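Local coordinates for thioredoxin (TrxA-1) (Sulfolobus solfataricus, PDB 3TCO), which probably acts as a protein-disulfide reductase, passing electrons to disulfides of other proteins through a redox-active pair of cysteines, at residues L9-F14 with N64-A68; D4-L9 with V55-L59. One frame throughout, in Å; residues are numbered along the deposited sequence.

Contact 1 (L9-F14 with N64-A68)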
ATOM      1  N   LEU A   9       1.633  -8.327  -3.358  1.00 14.16           N
ATOM      2  CA  LEU A   9       0.869  -9.062  -2.367  1.00 13.73           C
ATOM      3  C   LEU A   9      -0.311  -9.761  -3.013  1.00 15.70           C
ATOM      4  O   LEU A   9      -0.942  -9.202  -3.918  1.00 15.87           O
ATOM      5  CB  LEU A   9       0.317  -8.112  -1.305  1.00 13.54           C
ATOM      6  CG  LEU A   9       1.318  -7.423  -0.368  1.00 13.21           C
ATOM      7  CD1 LEU A   9       0.625  -6.380   0.512  1.00 12.31           C
ATOM      8  CD2 LEU A   9       1.993  -8.491   0.465  1.00 11.56           C
ATOM      9  N   THR A  10      -0.587 -10.981  -2.552  1.00 15.06           N
ATOM     10  CA  THR A  10      -1.749 -11.752  -2.994  1.00 16.00           C
ATOM     11  C   THR A  10      -2.245 -12.480  -1.749  1.00 16.72           C
ATOM     12  O   THR A  10      -1.698 -12.307  -0.654  1.00 16.22           O
ATOM     13  CB  THR A  10      -1.424 -12.827  -4.054  1.00 15.85           C
ATOM     14  OG1 THR A  10      -0.628 -13.854  -3.457  1.00 15.15           O
ATOM     15  CG2 THR A  10      -0.676 -12.215  -5.239  1.00 17.64           C
ATOM     16  N   GLU A  11      -3.280 -13.291  -1.906  1.00 17.65           N
ATOM     17  CA  GLU A  11      -3.812 -14.043  -0.779  1.00 19.87           C
ATOM     18  C   GLU A  11      -2.729 -14.962  -0.228  1.00 18.61           C
ATOM     19  O   GLU A  11      -2.776 -15.365   0.932  1.00 18.30           O
ATOM     20  CB  GLU A  11      -5.018 -14.876  -1.227  1.00 24.42           C
ATOM     21  CG  GLU A  11      -6.317 -14.538  -0.517  1.00 33.71           C
ATOM     22  CD  GLU A  11      -7.521 -14.627  -1.452  1.00 38.27           C
ATOM     23  OE1 GLU A  11      -7.585 -15.585  -2.261  1.00 40.72           O
ATOM     24  OE2 GLU A  11      -8.404 -13.744  -1.375  1.00 39.36           O
ATOM     25  N   GLU A  12      -1.742 -15.286  -1.056  1.00 16.83           N
ATOM     26  CA  GLU A  12      -0.667 -16.170  -0.621  1.00 18.50           C
ATOM     27  C   GLU A  12       0.221 -15.583   0.480  1.00 17.98           C
ATOM     28  O   GLU A  12       0.652 -16.310   1.369  1.00 18.63           O
ATOM     29  CB  GLU A  12       0.183 -16.589  -1.825  1.00 20.39           C
ATOM     30  CG  GLU A  12       0.979 -17.869  -1.633  1.00 25.47           C
ATOM     31  CD  GLU A  12       2.185 -17.686  -0.730  1.00 27.01           C
ATOM     32  OE1 GLU A  12       2.905 -16.688  -0.928  1.00 24.33           O
ATOM     33  OE2 GLU A  12       2.417 -18.542   0.160  1.00 28.82           O
ATOM     34  N   ASN A  13       0.481 -14.275   0.457  1.00 16.29           N
ATOM     35  CA  ASN A  13       1.355 -13.691   1.494  1.00 16.47           C
ATOM     36  C   ASN A  13       0.803 -12.480   2.234  1.00 16.40           C
ATOM     37  O   ASN A  13       1.462 -11.937   3.125  1.00 14.52           O
ATOM     38  CB  ASN A  13       2.721 -13.324   0.881  1.00 14.86           C
ATOM     39  CG  ASN A  13       2.620 -12.253  -0.198  1.00 17.84           C
ATOM     40  OD1 ASN A  13       1.546 -12.010  -0.753  1.00 15.43           O
ATOM     41  ND2 ASN A  13       3.755 -11.612  -0.509  1.00 17.70           N
ATOM     42  N   PHE A  14      -0.416 -12.065   1.894  1.00 17.07           N
ATOM     43  CA  PHE A  14      -0.992 -10.879   2.522  1.00 17.11           C
ATOM     44  C   PHE A  14      -0.964 -10.875   4.044  1.00 17.93           C
ATOM     45  O   PHE A  14      -0.408  -9.957   4.660  1.00 17.58           O
ATOM     46  CB  PHE A  14      -2.435 -10.677   2.070  1.00 16.96           C
ATOM     47  CG  PHE A  14      -3.003  -9.339   2.446  1.00 17.25           C
ATOM     48  CD1 PHE A  14      -2.810  -8.231   1.624  1.00 15.65           C
ATOM     49  CD2 PHE A  14      -3.748  -9.185   3.616  1.00 18.15           C
ATOM     50  CE1 PHE A  14      -3.351  -6.993   1.951  1.00 16.85           C
ATOM     51  CE2 PHE A  14      -4.293  -7.948   3.954  1.00 18.39           C
ATOM     52  CZ  PHE A  14      -4.093  -6.848   3.115  1.00 19.28           C
ATOM     53  N   ASN A  64      -7.008  -9.719  -7.048  1.00 21.16           N
ATOM     54  CA  ASN A  64      -7.233  -9.941  -5.618  1.00 22.40           C
ATOM     55  C   ASN A  64      -8.581  -9.370  -5.194  1.00 22.97           C
ATOM     56  O   ASN A  64      -8.667  -8.608  -4.232  1.00 18.85           O
ATOM     57  CB  ASN A  64      -6.120  -9.264  -4.806  1.00 22.38           C
ATOM     58  CG  ASN A  64      -4.759  -9.864  -5.080  1.00 26.10           C
ATOM     59  OD1 ASN A  64      -4.468 -10.980  -4.650  1.00 27.44           O
ATOM     60  ND2 ASN A  64      -3.924  -9.137  -5.818  1.00 24.61           N
ATOM     61  N   GLN A  65      -9.636  -9.750  -5.911  1.00 23.57           N
ATOM     62  CA  GLN A  65     -10.961  -9.230  -5.618  1.00 26.15           C
ATOM     63  C   GLN A  65     -11.426  -9.452  -4.189  1.00 25.35           C
ATOM     64  O   GLN A  65     -11.956  -8.539  -3.550  1.00 26.25           O
ATOM     65  CB  GLN A  65     -11.976  -9.802  -6.610  1.00 28.67           C
ATOM     66  CG  GLN A  65     -11.730  -9.330  -8.031  1.00 33.06           C
ATOM     67  CD  GLN A  65     -12.730  -9.880  -9.035  1.00 37.37           C
ATOM     68  OE1 GLN A  65     -12.778 -11.090  -9.291  1.00 39.34           O
ATOM     69  NE2 GLN A  65     -13.534  -8.991  -9.611  1.00 38.39           N
ATOM     70  N   LYS A  66     -11.214 -10.649  -3.667  1.00 25.31           N
ATOM     71  CA  LYS A  66     -11.645 -10.930  -2.306  1.00 25.33           C
ATOM     72  C   LYS A  66     -10.964 -10.036  -1.271  1.00 23.29           C
ATOM     73  O   LYS A  66     -11.596  -9.582  -0.327  1.00 22.14           O
ATOM     74  CB  LYS A  66     -11.400 -12.399  -1.974  1.00 28.16           C
ATOM     75  CG  LYS A  66     -12.279 -13.339  -2.779  1.00 31.76           C
ATOM     76  CD  LYS A  66     -12.567 -14.612  -1.994  1.00 35.97           C
ATOM     77  CE  LYS A  66     -13.692 -15.415  -2.640  1.00 39.09           C
ATOM     78  NZ  LYS A  66     -14.087 -16.583  -1.796  1.00 42.39           N
ATOM     79  N   ILE A  67      -9.674  -9.777  -1.438  1.00 21.92           N
ATOM     80  CA  ILE A  67      -8.991  -8.919  -0.471  1.00 20.69           C
ATOM     81  C   ILE A  67      -9.505  -7.484  -0.594  1.00 20.37           C
ATOM     82  O   ILE A  67      -9.773  -6.828   0.408  1.00 18.12           O
ATOM     83  CB  ILE A  67      -7.462  -8.947  -0.680  1.00 19.40           C
ATOM     84  CG1 ILE A  67      -6.928 -10.342  -0.321  1.00 18.92           C
ATOM     85  CG2 ILE A  67      -6.792  -7.853   0.167  1.00 20.25           C
ATOM     86  CD1 ILE A  67      -5.421 -10.534  -0.570  1.00 16.36           C
ATOM     87  N   ALA A  68      -9.639  -7.004  -1.828  1.00 21.11           N
ATOM     88  CA  ALA A  68     -10.133  -5.655  -2.055  1.00 23.21           C
ATOM     89  C   ALA A  68     -11.499  -5.522  -1.394  1.00 24.31           C
ATOM     90  O   ALA A  68     -11.773  -4.533  -0.711  1.00 24.41           O
ATOM     91  CB  ALA A  68     -10.229  -5.365  -3.566  1.00 20.68           C
TER
HETATM   92  O   HOH W   1      -0.942  -7.889  -6.466  1.00 16.24           O
HETATM   93  O   HOH W   2      -5.522 -13.142  -3.976  1.00 30.41           O
HETATM   94  O   HOH W   3      -7.773 -12.050  -3.257  1.00 35.54           O
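The segment Leu9-Phe14, a loop that runs into helix 14-20, turns back on itself beside the N-terminal end of a short helix, and the two backbones come nearest at Thr10 and Asn64, with CA atoms 6.3 Å apart. Thr10 shapes the loop: its OG1 accepts from Glu12 N (3.0 Å) in an ST turn, and its N donates to Asn13 OD1 (3.0 Å). Across the gap, polar groups meet through water. Water 2 takes a bond from Glu11 N (3.1 Å) and gives one to Asn64 OD1 (2.5 Å); water 1 donates to Leu9 O (2.9 Å) and accepts only weakly from Asn64 ND2 (3.3 Å), which is held by Asn60 O. The apolar part centres on Ile67, the most covered residue (86 Å²): its CG2 sits over the face of the Phe14 ring, 4.2 Å from the centroid, in a CH-pi contact. Ile67 also packs on Leu59 of strand 55-60 and Phe14 on Val26 of strand 23-29, so helices 14-20 and 65-70 meet over one face of the sheet.

Contact 2 (D4-L9 with V55-L59). With EDO (1,2-ethanediol), chain D.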
ATOM      1  N   ASP A   4      13.108  -0.647  -7.494  1.00 27.40           N
ATOM      2  CA  ASP A   4      11.771  -0.920  -6.969  1.00 24.96           C
ATOM      3  C   ASP A   4      11.827  -1.870  -5.781  1.00 23.78           C
ATOM      4  O   ASP A   4      12.152  -3.049  -5.929  1.00 24.87           O
ATOM      5  CB  ASP A   4      10.892  -1.530  -8.069  1.00 24.88           C
ATOM      6  CG  ASP A   4       9.450  -1.695  -7.633  1.00 23.70           C
ATOM      7  OD1 ASP A   4       9.148  -1.357  -6.474  1.00 22.26           O
ATOM      8  OD2 ASP A   4       8.618  -2.155  -8.447  1.00 26.72           O
ATOM      9  N   VAL A   5      11.512  -1.355  -4.600  1.00 22.38           N
ATOM     10  CA  VAL A   5      11.534  -2.165  -3.395  1.00 20.26           C
ATOM     11  C   VAL A   5      10.135  -2.503  -2.902  1.00 18.49           C
ATOM     12  O   VAL A   5       9.970  -3.009  -1.788  1.00 19.04           O
ATOM     13  CB  VAL A   5      12.321  -1.461  -2.277  1.00 19.66           C
ATOM     14  CG1 VAL A   5      13.756  -1.236  -2.737  1.00 19.13           C
ATOM     15  CG2 VAL A   5      11.653  -0.120  -1.923  1.00 20.69           C
ATOM     16  N   THR A   6       9.129  -2.225  -3.726  1.00 17.08           N
ATOM     17  CA  THR A   6       7.754  -2.544  -3.364  1.00 16.92           C
ATOM     18  C   THR A   6       7.572  -4.045  -3.505  1.00 16.55           C
ATOM     19  O   THR A   6       8.317  -4.709  -4.226  1.00 15.49           O
ATOM     20  CB  THR A   6       6.732  -1.813  -4.252  1.00 17.99           C
ATOM     21  OG1 THR A   6       6.871  -2.241  -5.615  1.00 18.09           O
ATOM     22  CG2 THR A   6       6.948  -0.311  -4.151  1.00 18.08           C
ATOM     23  N   LEU A   7       6.565  -4.570  -2.817  1.00 15.83           N
ATOM     24  CA  LEU A   7       6.305  -6.004  -2.795  1.00 13.23           C
ATOM     25  C   LEU A   7       4.917  -6.382  -3.270  1.00 14.25           C
ATOM     26  O   LEU A   7       3.916  -5.869  -2.764  1.00 11.75           O
ATOM     27  CB  LEU A   7       6.486  -6.523  -1.358  1.00 14.16           C
ATOM     28  CG  LEU A   7       6.005  -7.947  -1.034  1.00 14.70           C
ATOM     29  CD1 LEU A   7       6.940  -8.956  -1.653  1.00 13.87           C
ATOM     30  CD2 LEU A   7       5.953  -8.143   0.474  1.00 14.88           C
ATOM     31  N   VAL A   8       4.857  -7.303  -4.224  1.00 12.76           N
ATOM     32  CA  VAL A   8       3.576  -7.784  -4.719  1.00 14.19           C
ATOM     33  C   VAL A   8       2.889  -8.634  -3.634  1.00 13.15           C
ATOM     34  O   VAL A   8       3.486  -9.547  -3.058  1.00 16.53           O
ATOM     35  CB  VAL A   8       3.758  -8.658  -5.984  1.00 15.99           C
ATOM     36  CG1 VAL A   8       2.420  -9.274  -6.383  1.00 18.07           C
ATOM     37  CG2 VAL A   8       4.314  -7.810  -7.140  1.00 18.19           C
ATOM     38  N   LEU A   9       1.633  -8.327  -3.358  1.00 14.16           N
ATOM     39  CA  LEU A   9       0.869  -9.062  -2.367  1.00 13.73           C
ATOM     40  C   LEU A   9      -0.311  -9.761  -3.013  1.00 15.70           C
ATOM     41  O   LEU A   9      -0.942  -9.202  -3.918  1.00 15.87           O
ATOM     42  CB  LEU A   9       0.317  -8.112  -1.305  1.00 13.54           C
ATOM     43  CG  LEU A   9       1.318  -7.423  -0.368  1.00 13.21           C
ATOM     44  CD1 LEU A   9       0.625  -6.380   0.512  1.00 12.31           C
ATOM     45  CD2 LEU A   9       1.993  -8.491   0.465  1.00 11.56           C
ATOM     46  N   VAL A  55       7.241  -2.133   4.943  1.00 12.32           N
ATOM     47  CA  VAL A  55       6.937  -2.839   3.712  1.00 11.17           C
ATOM     48  C   VAL A  55       5.900  -2.083   2.896  1.00 13.38           C
ATOM     49  O   VAL A  55       4.842  -1.695   3.406  1.00 11.06           O
ATOM     50  CB  VAL A  55       6.427  -4.265   4.010  1.00 13.36           C
ATOM     51  CG1 VAL A  55       6.048  -4.982   2.695  1.00 11.90           C
ATOM     52  CG2 VAL A  55       7.509  -5.046   4.765  1.00 12.14           C
ATOM     53  N   PHE A  56       6.242  -1.833   1.636  1.00 12.92           N
ATOM     54  CA  PHE A  56       5.354  -1.128   0.730  1.00 14.30           C
ATOM     55  C   PHE A  56       4.794  -2.132  -0.272  1.00 12.56           C
ATOM     56  O   PHE A  56       5.348  -2.346  -1.350  1.00 11.47           O
ATOM     57  CB  PHE A  56       6.099   0.004   0.007  1.00 13.00           C
ATOM     58  CG  PHE A  56       6.398   1.197   0.897  1.00 14.18           C
ATOM     59  CD1 PHE A  56       7.276   1.080   1.968  1.00 12.61           C
ATOM     60  CD2 PHE A  56       5.789   2.428   0.666  1.00 14.71           C
ATOM     61  CE1 PHE A  56       7.547   2.171   2.801  1.00 12.52           C
ATOM     62  CE2 PHE A  56       6.055   3.532   1.497  1.00 15.08           C
ATOM     63  CZ  PHE A  56       6.933   3.404   2.562  1.00 12.23           C
ATOM     64  N   GLY A  57       3.682  -2.738   0.110  1.00 12.38           N
ATOM     65  CA  GLY A  57       3.051  -3.724  -0.737  1.00 12.84           C
ATOM     66  C   GLY A  57       2.194  -3.097  -1.817  1.00 13.99           C
ATOM     67  O   GLY A  57       1.844  -1.917  -1.752  1.00 13.09           O
ATOM     68  N   ARG A  58       1.871  -3.912  -2.815  1.00 13.77           N
ATOM     69  CA  ARG A  58       1.031  -3.500  -3.923  1.00 15.65           C
ATOM     70  C   ARG A  58       0.059  -4.640  -4.133  1.00 15.19           C
ATOM     71  O   ARG A  58       0.460  -5.807  -4.200  1.00 15.59           O
ATOM     72  CB  ARG A  58       1.856  -3.283  -5.201  1.00 16.97           C
ATOM     73  CG  ARG A  58       2.833  -2.121  -5.101  1.00 20.72           C
ATOM     74  CD  ARG A  58       3.445  -1.761  -6.448  1.00 24.77           C
ATOM     75  NE  ARG A  58       4.314  -2.799  -6.992  1.00 27.16           N
ATOM     76  CZ  ARG A  58       3.992  -3.569  -8.028  1.00 28.73           C
ATOM     77  NH1 ARG A  58       2.817  -3.423  -8.627  1.00 26.35           N
ATOM     78  NH2 ARG A  58       4.860  -4.465  -8.485  1.00 28.82           N
ATOM     79  N   LEU A  59      -1.220  -4.303  -4.192  1.00 14.83           N
ATOM     80  CA  LEU A  59      -2.249  -5.307  -4.408  1.00 14.70           C
ATOM     81  C   LEU A  59      -3.006  -4.915  -5.675  1.00 14.12           C
ATOM     82  O   LEU A  59      -3.674  -3.881  -5.711  1.00 14.74           O
ATOM     83  CB  LEU A  59      -3.219  -5.341  -3.225  1.00 14.17           C
ATOM     84  CG  LEU A  59      -4.314  -6.419  -3.207  1.00 15.56           C
ATOM     85  CD1 LEU A  59      -3.825  -7.704  -2.519  1.00 16.13           C
ATOM     86  CD2 LEU A  59      -5.513  -5.855  -2.453  1.00 14.72           C
TER
HETATM   87  C1  EDO D 500      10.497  -5.293   1.531  1.00 16.49           C
HETATM   88  O1  EDO D 500      11.677  -5.168   2.330  1.00 19.52           O
HETATM   89  C2  EDO D 500      10.896  -5.593   0.084  1.00 15.79           C
HETATM   90  O2  EDO D 500      11.742  -4.550  -0.409  1.00 13.80           O
HETATM   91  O   HOH W   4       7.874  -5.060  -7.142  1.00 36.65           O
HETATM   92  O   HOH W   5       8.867  -2.230   0.607  1.00 13.63           O
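In the thioredoxin fold, the N-terminal strand adds to the edge of the central sheet, and here strand 7-8 does so by pairing in parallel with strand 55-60. Three backbone hydrogen bonds make the ladder: Leu7 N to Phe56 O (2.9 Å), Arg58 N to Leu7 O (2.8 Å) and Leu9 N to Arg58 O (2.9 Å). Leu7 thus bonds to the residues on either side of its partner Gly57, as parallel pairing requires, while Val8 takes no part in these bonds. The missing side chain of Gly57 makes room for Leu9: CD1 lies 3.8 Å from Gly57 CA, and a CB there would collide with that methyl. On this face Leu7 CD2 meets Val55 CG1 at 3.9 Å, and helix 14-20 covers both through Val17. Arg58 lies on the other face with Val8, whose CG2 is 3.6 Å from Arg58 NH2. Ahead of the strand, Asp4 OD1 accepts from Thr6 N (2.9 Å) in an Asx turn and also from Thr6 OG1 (2.6 Å). Because that hydroxyl gives its proton to Asp4, its oxygen can receive Arg58 NE at 3.0 Å. Asp4 OD2 stays 4.4 Å from Arg58 NH2, too far for a salt bridge. The carboxylate therefore reaches the arginine through the threonine hydroxyl and, weakly, through water 4, tying the turn before the strand to Arg58.

Overall arrangement
Contacts 1 and 2 have centres 12 Å apart and share Leu9, which takes part in the edge-strand pairing and also opens the segment leading into helix 14-20. Along the chain their segments alternate: 4-9, 9-14, 55-59, 64-68. One continuous N-terminal run therefore meets first a strand and then the helix that follows it. The two are joined through Leu59, whose CD1 lies 3.5 Å from Asn64 CG and whose CD2 lies 3.5 Å from Ile67 CG2, and by a probable hydrogen bond from Asn13 ND2 to Val8 O (3.3 Å). The example illustrates how a thioredoxin fold ties its N-terminal region to sequence some fifty residues later, by sheet pairing and helix contact together.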